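PDB 1VL4: PmbA-related protein from Thermotoga maritima, which probably acts as a metallopeptidase of the PmbA/TldD (U62) family and is a putative modulator of DNA gyrase. Local coordinates for residues A[192-197]-A[402-407]; A[218-223]-A[238-243]; A[111-116]-A[171-176]; A[285-288]-A[293-296]. All coordinates share one frame; numbering follows the deposited sequence.

Interaction 1: A[192-197]-A[402-407]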
# COMPACT_ATOMS: atom_id res chain seq x y z
N ASN A 192 -8.29 30.54 2.42
CA ASN A 192 -8.16 29.08 2.38
C ASN A 192 -6.80 28.80 2.98
O ASN A 192 -5.81 29.40 2.56
CB ASN A 192 -8.17 28.56 0.94
CG ASN A 192 -9.42 28.95 0.17
OD1 ASN A 192 -10.53 28.65 0.58
ND2 ASN A 192 -9.23 29.62 -0.98
N PRO A 193 -6.71 27.91 3.97
CA PRO A 193 -5.39 27.64 4.54
C PRO A 193 -4.36 27.14 3.52
O PRO A 193 -4.70 26.36 2.63
CB PRO A 193 -5.68 26.58 5.60
CG PRO A 193 -7.13 26.75 5.92
CD PRO A 193 -7.77 27.14 4.64
N ARG A 194 -3.11 27.57 3.67
CA ARG A 194 -2.06 27.30 2.69
C ARG A 194 -1.07 26.31 3.25
O ARG A 194 -0.50 26.53 4.28
CB ARG A 194 -1.29 28.59 2.35
CG ARG A 194 -2.17 29.78 1.99
CD ARG A 194 -3.00 29.43 0.78
NE ARG A 194 -3.89 30.49 0.41
CZ ARG A 194 -4.88 30.34 -0.45
NH1 ARG A 194 -5.08 29.17 -1.07
NH2 ARG A 194 -5.68 31.36 -0.71
N SER A 195 -0.81 25.23 2.55
CA SER A 195 0.20 24.31 3.04
C SER A 195 1.54 24.43 2.34
O SER A 195 1.65 24.82 1.17
CB SER A 195 -0.33 22.86 3.02
OG SER A 195 -0.79 22.47 1.75
N GLY A 196 2.59 24.08 3.09
CA GLY A 196 3.95 24.10 2.62
C GLY A 196 4.64 22.89 3.25
O GLY A 196 4.21 22.42 4.32
N SER A 197 5.65 22.37 2.58
CA SER A 197 6.48 21.32 3.17
C SER A 197 7.89 21.36 2.62
O SER A 197 8.19 22.03 1.60
CB SER A 197 5.84 19.95 2.97
OG SER A 197 5.87 19.49 1.63
N GLY A 402 0.88 33.87 -5.28
CA GLY A 402 0.62 32.45 -5.37
C GLY A 402 -0.62 32.18 -6.21
O GLY A 402 -1.44 33.05 -6.41
N VAL A 403 -0.72 30.97 -6.75
CA VAL A 403 -1.82 30.61 -7.64
C VAL A 403 -2.65 29.47 -7.03
O VAL A 403 -2.15 28.38 -6.84
CB VAL A 403 -1.28 30.22 -9.05
CG1 VAL A 403 -2.41 29.78 -9.95
CG2 VAL A 403 -0.60 31.42 -9.68
N GLU A 404 -3.91 29.79 -6.75
CA GLU A 404 -4.91 28.88 -6.16
C GLU A 404 -5.52 27.93 -7.15
O GLU A 404 -5.86 28.32 -8.28
CB GLU A 404 -6.12 29.68 -5.69
CG GLU A 404 -5.93 30.53 -4.49
CD GLU A 404 -7.17 30.57 -3.67
OE1 GLU A 404 -7.50 29.51 -3.08
OE2 GLU A 404 -7.82 31.63 -3.61
N ASP A 405 -5.78 26.72 -6.68
CA ASP A 405 -6.74 25.85 -7.30
C ASP A 405 -6.42 25.69 -8.77
O ASP A 405 -7.23 26.02 -9.63
CB ASP A 405 -8.15 26.45 -7.14
CG ASP A 405 -8.56 26.57 -5.70
OD1 ASP A 405 -8.33 25.62 -4.92
OD2 ASP A 405 -9.15 27.61 -5.35
N ILE A 406 -5.22 25.23 -9.06
CA ILE A 406 -4.88 24.97 -10.44
C ILE A 406 -4.57 23.50 -10.71
O ILE A 406 -4.12 22.77 -9.84
CB ILE A 406 -3.72 25.86 -10.95
CG1 ILE A 406 -2.52 25.79 -10.01
CG2 ILE A 406 -4.24 27.29 -11.13
CD1 ILE A 406 -1.22 26.15 -10.70
N THR A 407 -4.89 23.11 -11.93
CA THR A 407 -4.56 21.82 -12.46
C THR A 407 -3.64 22.03 -13.66
O THR A 407 -3.84 22.92 -14.48
CB THR A 407 -5.84 21.07 -12.89
OG1 THR A 407 -6.58 20.69 -11.73
CG2 THR A 407 -5.51 19.80 -13.70

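Interaction 2: A[218-223]-A[238-243]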
# COMPACT_ATOMS: atom_id res chain seq x y z
N ALA A 218 7.66 26.42 6.61
CA ALA A 218 6.87 27.62 6.96
C ALA A 218 6.90 28.63 5.79
O ALA A 218 5.86 29.06 5.31
CB ALA A 218 7.44 28.26 8.20
N GLU A 219 8.11 28.98 5.34
CA GLU A 219 8.31 29.86 4.16
C GLU A 219 7.48 29.42 2.96
O GLU A 219 6.85 30.23 2.30
CB GLU A 219 9.80 29.94 3.79
CG GLU A 219 10.63 30.72 4.81
CD GLU A 219 12.16 30.57 4.63
OE1 GLU A 219 12.64 29.63 3.95
OE2 GLU A 219 12.90 31.39 5.22
N GLU A 220 7.47 28.12 2.70
CA GLU A 220 6.64 27.55 1.65
C GLU A 220 5.16 27.91 1.83
O GLU A 220 4.53 28.52 0.95
CB GLU A 220 6.85 26.05 1.56
CG GLU A 220 8.22 25.63 1.01
CD GLU A 220 8.34 25.84 -0.51
OE1 GLU A 220 7.58 25.19 -1.27
OE2 GLU A 220 9.21 26.65 -0.93
N ALA A 221 4.62 27.61 2.99
CA ALA A 221 3.22 27.89 3.28
C ALA A 221 2.88 29.38 3.23
O ALA A 221 1.85 29.77 2.69
CB ALA A 221 2.86 27.30 4.67
N ILE A 222 3.74 30.20 3.83
CA ILE A 222 3.49 31.62 3.97
C ILE A 222 3.47 32.33 2.61
O ILE A 222 2.71 33.28 2.39
CB ILE A 222 4.56 32.26 4.87
CG1 ILE A 222 4.25 31.97 6.34
CG2 ILE A 222 4.65 33.79 4.69
CD1 ILE A 222 5.47 32.10 7.26
N SER A 223 4.34 31.88 1.71
CA SER A 223 4.48 32.49 0.40
C SER A 223 3.21 32.34 -0.45
O SER A 223 3.02 33.11 -1.41
CB SER A 223 5.68 31.92 -0.33
OG SER A 223 5.47 30.58 -0.69
N LEU A 238 7.65 27.45 -15.27
CA LEU A 238 8.91 27.15 -14.60
C LEU A 238 8.59 26.08 -13.54
O LEU A 238 7.99 26.37 -12.50
CB LEU A 238 9.51 28.41 -14.00
CG LEU A 238 10.72 28.32 -13.07
CD1 LEU A 238 11.71 27.31 -13.54
CD2 LEU A 238 11.33 29.75 -12.97
N MET A 239 8.92 24.84 -13.84
CA MET A 239 8.65 23.77 -12.90
C MET A 239 9.81 23.60 -11.94
O MET A 239 10.87 23.10 -12.30
CB MET A 239 8.32 22.51 -13.64
CG MET A 239 8.06 21.35 -12.71
SD MET A 239 7.08 20.06 -13.50
CE MET A 239 5.70 21.03 -14.00
N ARG A 240 9.60 24.01 -10.69
CA ARG A 240 10.64 23.89 -9.69
C ARG A 240 11.03 22.41 -9.51
O ARG A 240 10.21 21.52 -9.73
CB ARG A 240 10.22 24.46 -8.37
CG ARG A 240 11.39 24.77 -7.43
CD ARG A 240 10.95 25.47 -6.19
NE ARG A 240 10.25 24.56 -5.30
CZ ARG A 240 9.62 24.94 -4.19
NH1 ARG A 240 8.99 24.04 -3.48
NH2 ARG A 240 9.64 26.21 -3.81
N ASN A 241 12.29 22.22 -9.13
CA ASN A 241 12.85 20.90 -8.84
C ASN A 241 11.91 19.96 -8.06
O ASN A 241 11.71 18.81 -8.46
CB ASN A 241 14.28 21.00 -8.19
CG ASN A 241 14.39 21.92 -6.97
OD1 ASN A 241 13.39 22.26 -6.32
ND2 ASN A 241 15.64 22.29 -6.63
N THR A 242 11.34 20.45 -6.97
CA THR A 242 10.45 19.63 -6.13
C THR A 242 9.24 19.06 -6.90
O THR A 242 8.84 17.94 -6.64
CB THR A 242 9.92 20.45 -4.95
OG1 THR A 242 9.42 21.70 -5.44
CG2 THR A 242 11.01 20.75 -3.98
N ALA A 243 8.66 19.83 -7.83
CA ALA A 243 7.54 19.31 -8.65
C ALA A 243 8.08 18.29 -9.68
O ALA A 243 7.52 17.19 -9.88
CB ALA A 243 6.80 20.44 -9.34

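Interaction 3: A[111-116]-A[171-176]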
# COMPACT_ATOMS: atom_id res chain seq x y z
N LYS A 111 32.59 -10.59 -12.03
CA LYS A 111 32.57 -9.24 -12.57
C LYS A 111 33.10 -8.21 -11.58
O LYS A 111 33.17 -8.48 -10.39
CB LYS A 111 31.14 -8.85 -12.97
CG LYS A 111 30.58 -9.64 -14.14
CD LYS A 111 31.32 -9.38 -15.46
CE LYS A 111 30.83 -10.31 -16.57
NZ LYS A 111 31.48 -9.96 -17.88
N GLU A 112 33.43 -7.01 -12.08
CA GLU A 112 33.78 -5.86 -11.24
C GLU A 112 32.55 -4.95 -11.00
O GLU A 112 31.74 -4.72 -11.92
CB GLU A 112 34.85 -4.99 -11.87
CG GLU A 112 36.15 -5.72 -12.16
CD GLU A 112 37.29 -4.77 -12.64
OE1 GLU A 112 37.14 -3.49 -12.64
OE2 GLU A 112 38.34 -5.35 -13.03
N TYR A 113 32.53 -4.37 -9.80
CA TYR A 113 31.46 -3.61 -9.28
C TYR A 113 32.06 -2.31 -8.86
O TYR A 113 33.17 -2.28 -8.38
CB TYR A 113 30.86 -4.34 -8.06
CG TYR A 113 30.14 -5.64 -8.46
CD1 TYR A 113 30.85 -6.81 -8.60
CD2 TYR A 113 28.79 -5.67 -8.67
CE1 TYR A 113 30.22 -7.99 -9.00
CE2 TYR A 113 28.13 -6.85 -9.05
CZ TYR A 113 28.89 -8.00 -9.22
OH TYR A 113 28.29 -9.16 -9.61
N ARG A 114 31.29 -1.22 -9.02
CA ARG A 114 31.74 0.11 -8.60
C ARG A 114 31.77 0.16 -7.08
O ARG A 114 30.81 -0.20 -6.42
CB ARG A 114 30.77 1.18 -9.08
CG ARG A 114 30.70 1.36 -10.58
CD ARG A 114 29.92 2.69 -10.94
NE ARG A 114 30.18 3.04 -12.37
CZ ARG A 114 30.03 4.25 -12.90
NH1 ARG A 114 29.59 5.25 -12.16
NH2 ARG A 114 30.28 4.44 -14.18
N GLU A 115 32.86 0.67 -6.56
CA GLU A 115 33.02 0.99 -5.12
C GLU A 115 32.33 2.30 -4.79
O GLU A 115 32.63 3.32 -5.42
CB GLU A 115 34.49 1.07 -4.80
CG GLU A 115 34.91 1.67 -3.42
CD GLU A 115 34.31 0.94 -2.23
OE1 GLU A 115 34.00 -0.28 -2.35
OE2 GLU A 115 34.17 1.59 -1.16
N MET A 116 31.44 2.29 -3.80
CA MET A 116 30.66 3.48 -3.44
C MET A 116 30.41 3.51 -1.92
O MET A 116 30.24 2.45 -1.28
CB MET A 116 29.37 3.57 -4.24
CG MET A 116 28.53 2.37 -4.17
SD MET A 116 26.95 2.40 -5.05
CE MET A 116 27.50 2.30 -6.76
N LEU A 171 28.46 -16.28 -8.07
CA LEU A 171 28.09 -14.95 -7.60
C LEU A 171 28.19 -14.94 -6.10
O LEU A 171 27.75 -15.89 -5.39
CB LEU A 171 26.63 -14.59 -7.96
CG LEU A 171 26.13 -13.18 -7.69
CD1 LEU A 171 26.84 -12.19 -8.61
CD2 LEU A 171 24.58 -13.08 -7.86
N ASP A 172 28.77 -13.87 -5.61
CA ASP A 172 28.85 -13.62 -4.18
C ASP A 172 29.11 -12.12 -3.90
O ASP A 172 30.25 -11.63 -3.94
CB ASP A 172 29.94 -14.48 -3.56
CG ASP A 172 29.84 -14.48 -2.02
OD1 ASP A 172 28.93 -13.80 -1.47
OD2 ASP A 172 30.61 -15.21 -1.38
N VAL A 173 28.04 -11.38 -3.65
CA VAL A 173 28.12 -9.91 -3.56
C VAL A 173 27.40 -9.47 -2.31
O VAL A 173 26.49 -10.14 -1.86
CB VAL A 173 27.53 -9.20 -4.89
CG1 VAL A 173 28.44 -9.48 -6.07
CG2 VAL A 173 26.10 -9.56 -5.21
N GLU A 174 27.85 -8.38 -1.71
CA GLU A 174 27.28 -7.89 -0.46
C GLU A 174 27.41 -6.39 -0.52
O GLU A 174 28.35 -5.89 -1.10
CB GLU A 174 28.03 -8.46 0.76
CG GLU A 174 27.58 -7.91 2.12
CD GLU A 174 28.36 -6.66 2.61
OE1 GLU A 174 29.49 -6.39 2.12
OE2 GLU A 174 27.84 -5.93 3.51
N SER A 175 26.42 -5.67 -0.02
CA SER A 175 26.52 -4.21 0.11
C SER A 175 25.74 -3.76 1.35
O SER A 175 24.79 -4.41 1.76
CB SER A 175 25.92 -3.58 -1.15
OG SER A 175 25.82 -2.17 -1.07
N GLN A 176 26.18 -2.70 2.00
CA GLN A 176 25.42 -2.14 3.07
C GLN A 176 25.23 -0.70 2.75
O GLN A 176 26.06 -0.08 2.03
CB GLN A 176 26.12 -2.19 4.42
CG GLN A 176 26.49 -3.46 4.95
CD GLN A 176 26.96 -3.26 6.35
OE1 GLN A 176 26.16 -3.04 7.26
NE2 GLN A 176 28.26 -3.22 6.52
O HOH W 1 28.22 -0.40 -1.32

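Interaction 4: A[285-288]-A[293-296]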
# COMPACT_ATOMS: atom_id res chain seq x y z
N LEU A 285 22.17 6.85 -12.74
CA LEU A 285 23.41 6.90 -11.98
C LEU A 285 23.37 5.83 -10.89
O LEU A 285 22.41 5.77 -10.13
CB LEU A 285 23.54 8.27 -11.30
CG LEU A 285 24.45 9.33 -11.85
CD1 LEU A 285 24.36 9.57 -13.35
CD2 LEU A 285 24.21 10.58 -11.04
N PRO A 286 24.44 4.99 -10.77
CA PRO A 286 24.49 4.03 -9.63
C PRO A 286 24.54 4.67 -8.24
O PRO A 286 24.14 4.08 -7.25
CB PRO A 286 25.80 3.27 -9.89
CG PRO A 286 26.05 3.45 -11.40
CD PRO A 286 25.53 4.80 -11.74
N TYR A 287 25.12 5.85 -8.18
CA TYR A 287 25.40 6.48 -6.92
C TYR A 287 25.29 7.99 -6.97
O TYR A 287 25.73 8.61 -7.91
CB TYR A 287 26.76 6.09 -6.42
CG TYR A 287 27.26 6.84 -5.22
CD1 TYR A 287 26.97 6.44 -3.91
CD2 TYR A 287 28.11 7.92 -5.41
CE1 TYR A 287 27.46 7.16 -2.81
CE2 TYR A 287 28.57 8.66 -4.33
CZ TYR A 287 28.26 8.26 -3.04
OH TYR A 287 28.84 8.97 -2.04
N HIS A 288 24.70 8.53 -5.90
CA HIS A 288 24.79 9.92 -5.52
C HIS A 288 24.85 9.93 -3.97
O HIS A 288 24.16 9.15 -3.32
CB HIS A 288 23.56 10.68 -6.03
CG HIS A 288 23.61 12.15 -5.76
ND1 HIS A 288 23.47 12.69 -4.49
CD2 HIS A 288 23.81 13.20 -6.59
CE1 HIS A 288 23.54 14.01 -4.56
NE2 HIS A 288 23.72 14.34 -5.83
N SER A 293 18.87 5.00 -2.48
CA SER A 293 18.80 3.75 -3.21
C SER A 293 20.10 3.35 -3.93
O SER A 293 20.14 2.27 -4.51
CB SER A 293 17.67 3.79 -4.20
OG SER A 293 16.46 3.85 -3.41
N SER A 294 21.15 4.17 -3.82
CA SER A 294 22.43 3.90 -4.48
C SER A 294 22.94 2.52 -4.08
O SER A 294 22.82 2.15 -2.92
CB SER A 294 23.44 4.97 -4.15
OG SER A 294 23.04 6.29 -4.60
N THR A 295 23.41 1.74 -5.06
CA THR A 295 23.82 0.37 -4.83
C THR A 295 24.72 -0.03 -5.98
O THR A 295 24.52 0.45 -7.07
CB THR A 295 22.62 -0.59 -4.74
OG1 THR A 295 23.07 -1.94 -4.51
CG2 THR A 295 21.73 -0.53 -6.00
N PRO A 296 25.73 -0.85 -5.71
CA PRO A 296 26.63 -1.38 -6.74
C PRO A 296 26.08 -2.55 -7.54
O PRO A 296 26.69 -2.93 -8.51
CB PRO A 296 27.86 -1.78 -5.93
CG PRO A 296 27.36 -2.04 -4.62
CD PRO A 296 26.19 -1.20 -4.35

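Interaction 1: A[192-197]-A[402-407]
Asn192 and Glu404 bring the two backbones no closer than 9.1 Å (CA to CA), too far for main-chain pairing, so side chains alone bridge the start of strand 194-202 and the corner that the chain turns at Asp405. Glu404 supplies one carboxylate oxygen to both partners. Its OE1 lies 3.2 Å from Arg194 NH1 in a salt bridge whose N-H...O angle of 162° is close to straight. OE1 sits within the guanidinium plane, at its edge, whereas the arginine meets OE1 from above the carboxylate plane; the two planes stand 79° apart. Asn192 ND2 is nearer, 2.7 Å from the same OE1, but the bend at its hydrogen makes this bond weak. The bend of the Glu404 chain at chi2 (-145°) belongs to the conformation that presents OE1 to both donors. Arg194 NE is engaged by Asp190, so the guanidinium is probably balanced by two carboxylates. An alanine in place of Glu404 would probably leave Arg194 NH1 without this charge partner and the Asn192 amide freer to turn. The geometry is that of a side-chain salt bridge between two beta-sheets, linking an outermost strand of the long antiparallel sheet to the C-terminal mixed sheet.

Interaction 2: A[218-223]-A[238-243]
A two-pronged salt bridge at the surface joins Glu220, on helix 210-223, to Arg240, which lies between strand 233-239 and helix 241-247. The nearest CA pair, Glu220 and Thr242, is 11.7 Å apart, so two long side chains span the gap. They approach from opposite directions and meet end-on: Arg240 NH1 lies 2.9 Å from Glu220 OE1, and Arg240 NH2 is also 2.9 Å from Glu220 OE2. The first bond is nearly straight (167°) and lies in the guanidinium plane; the second uses the syn lone pair of OE2. A twist of 49° between the planes keeps the pair from being coplanar. On another edge, Arg240 NE and NH1 both reach Thr242 OG1, with NE 3.0 Å from that oxygen, which helps fix the rotation of the guanidinium. The Arg240 side chain, extended through chi2, bends at chi3 (73°) on its way to this double grip. Glu370 gives NH1 a second carboxylate partner. A leucine in place of Arg240 would probably leave the Glu220 carboxylate without its mate and Thr242 OG1 without two donors. This is a bidentate Arg-Glu pair at a strand-to-helix junction, with Arg240 at the N-cap position of helix 241-247.

Interaction 3: A[111-116]-A[171-176]
Tyr113 and Val173 cross at about a right angle, with the phenol end of the tyrosine meeting one branch of the valine. Val173 CG1 lies 3.5 Å from Tyr113 CZ and 3.7 Å from Tyr113 CE1, and its approach to the ring is oblique. That methyl therefore touches the hydroxyl-bearing end of the ring. On Val173 the first torsion (chi1 -68°) sets CG1 opposite the carbonyl carbon, and CB points toward the loop, which brings this branch to the tyrosine. Leu171 also crosses the tyrosine at about a right angle; its CD1 comes within 3.5 Å of Tyr113 OH. The hydroxyl thus has aliphatic carbons of both residues beside it, while its hydrogen bond goes to Gly301 outside the two segments. Backbones stay well apart, 9.1 Å between the CA atoms of Tyr113 and Val173, and no direct hydrogen bond crosses. Further along, one water links the segments: it lies 3.0 Å from Ser175 OG and makes a weak bond to Met116 O. Phe297 and Pro303 also touch Tyr113, so the ring packs between the beginning of strand 172-188 and loops of the C-terminal region. Chemically, the direct contact is van der Waals packing without charge or direct polar pairing; the bond to Gly301 satisfies the phenol oxygen beside the aliphatic groups, and the one water-mediated link is weak on its Met116 side.

Interaction 4: A[285-288]-A[293-296]
Two hydrogen bonds join Pro286 and His288 to the facing stretch around Ser294 in the same loop, where the backbones run 4.6 Å apart between the CA atoms of Tyr287 and Ser294. The main-chain bond runs from Thr295 N to Pro286 O at 3.3 Å, rather long, with the donor nearly in line with the carbonyl (C=O...N angle 163°). The other bond has a side-chain acceptor: His288 N donates to Ser294 OG over 3.1 Å, and at 163° it is nearly straight. Ser294 OG is opposite the carbonyl carbon (chi1 -61°), a rotation that brings it to the amide of His288; the same oxygen also bonds with Gly291 and Asn345, which makes it a shared polar point of the turn. Among weaker polar contacts, Ser294 CA approaches Pro286 O to 3.3 Å in a CA-H...O contact, so this carbonyl receives both an amide and a carbon donor. Nonpolar packing is modest: Tyr287 CD1 lies 3.8 Å from Ser294 CB, which comes to the ring obliquely, so the contact is confined to the CD1 side of the ring. Both segments belong to the loop between strands 282-285 and 307-311, which pair antiparallel in the mixed sheet. Asn345, at the start of neighbouring strand 345-348, bonds to both Leu285 O and Ser294 OG, while Thr304 holds Thr295 O before the chain enters strand 307-311.

From the N terminus, interaction 3 closes first: its loop starts at 111-116, passes through helix 128-143 and strand 148-167, and ends at strand 172-188. The neighbouring strand, 194-202, opens interaction 1, whose long loop returns at 402-407. Within that span lie the short loop of interaction 2 and then the shorter turn of interaction 4, in series; none of the loops cross. Interactions 1 and 2 touch, Gly196 packing on Ala221 and Glu220, and join the edge strand 194-202 and helix 210-223 to the C-terminal region. Interaction 3, its centre about 45 Å from that of interaction 1, meets interaction 4 through Pro296, packed against Arg114 and Ser175.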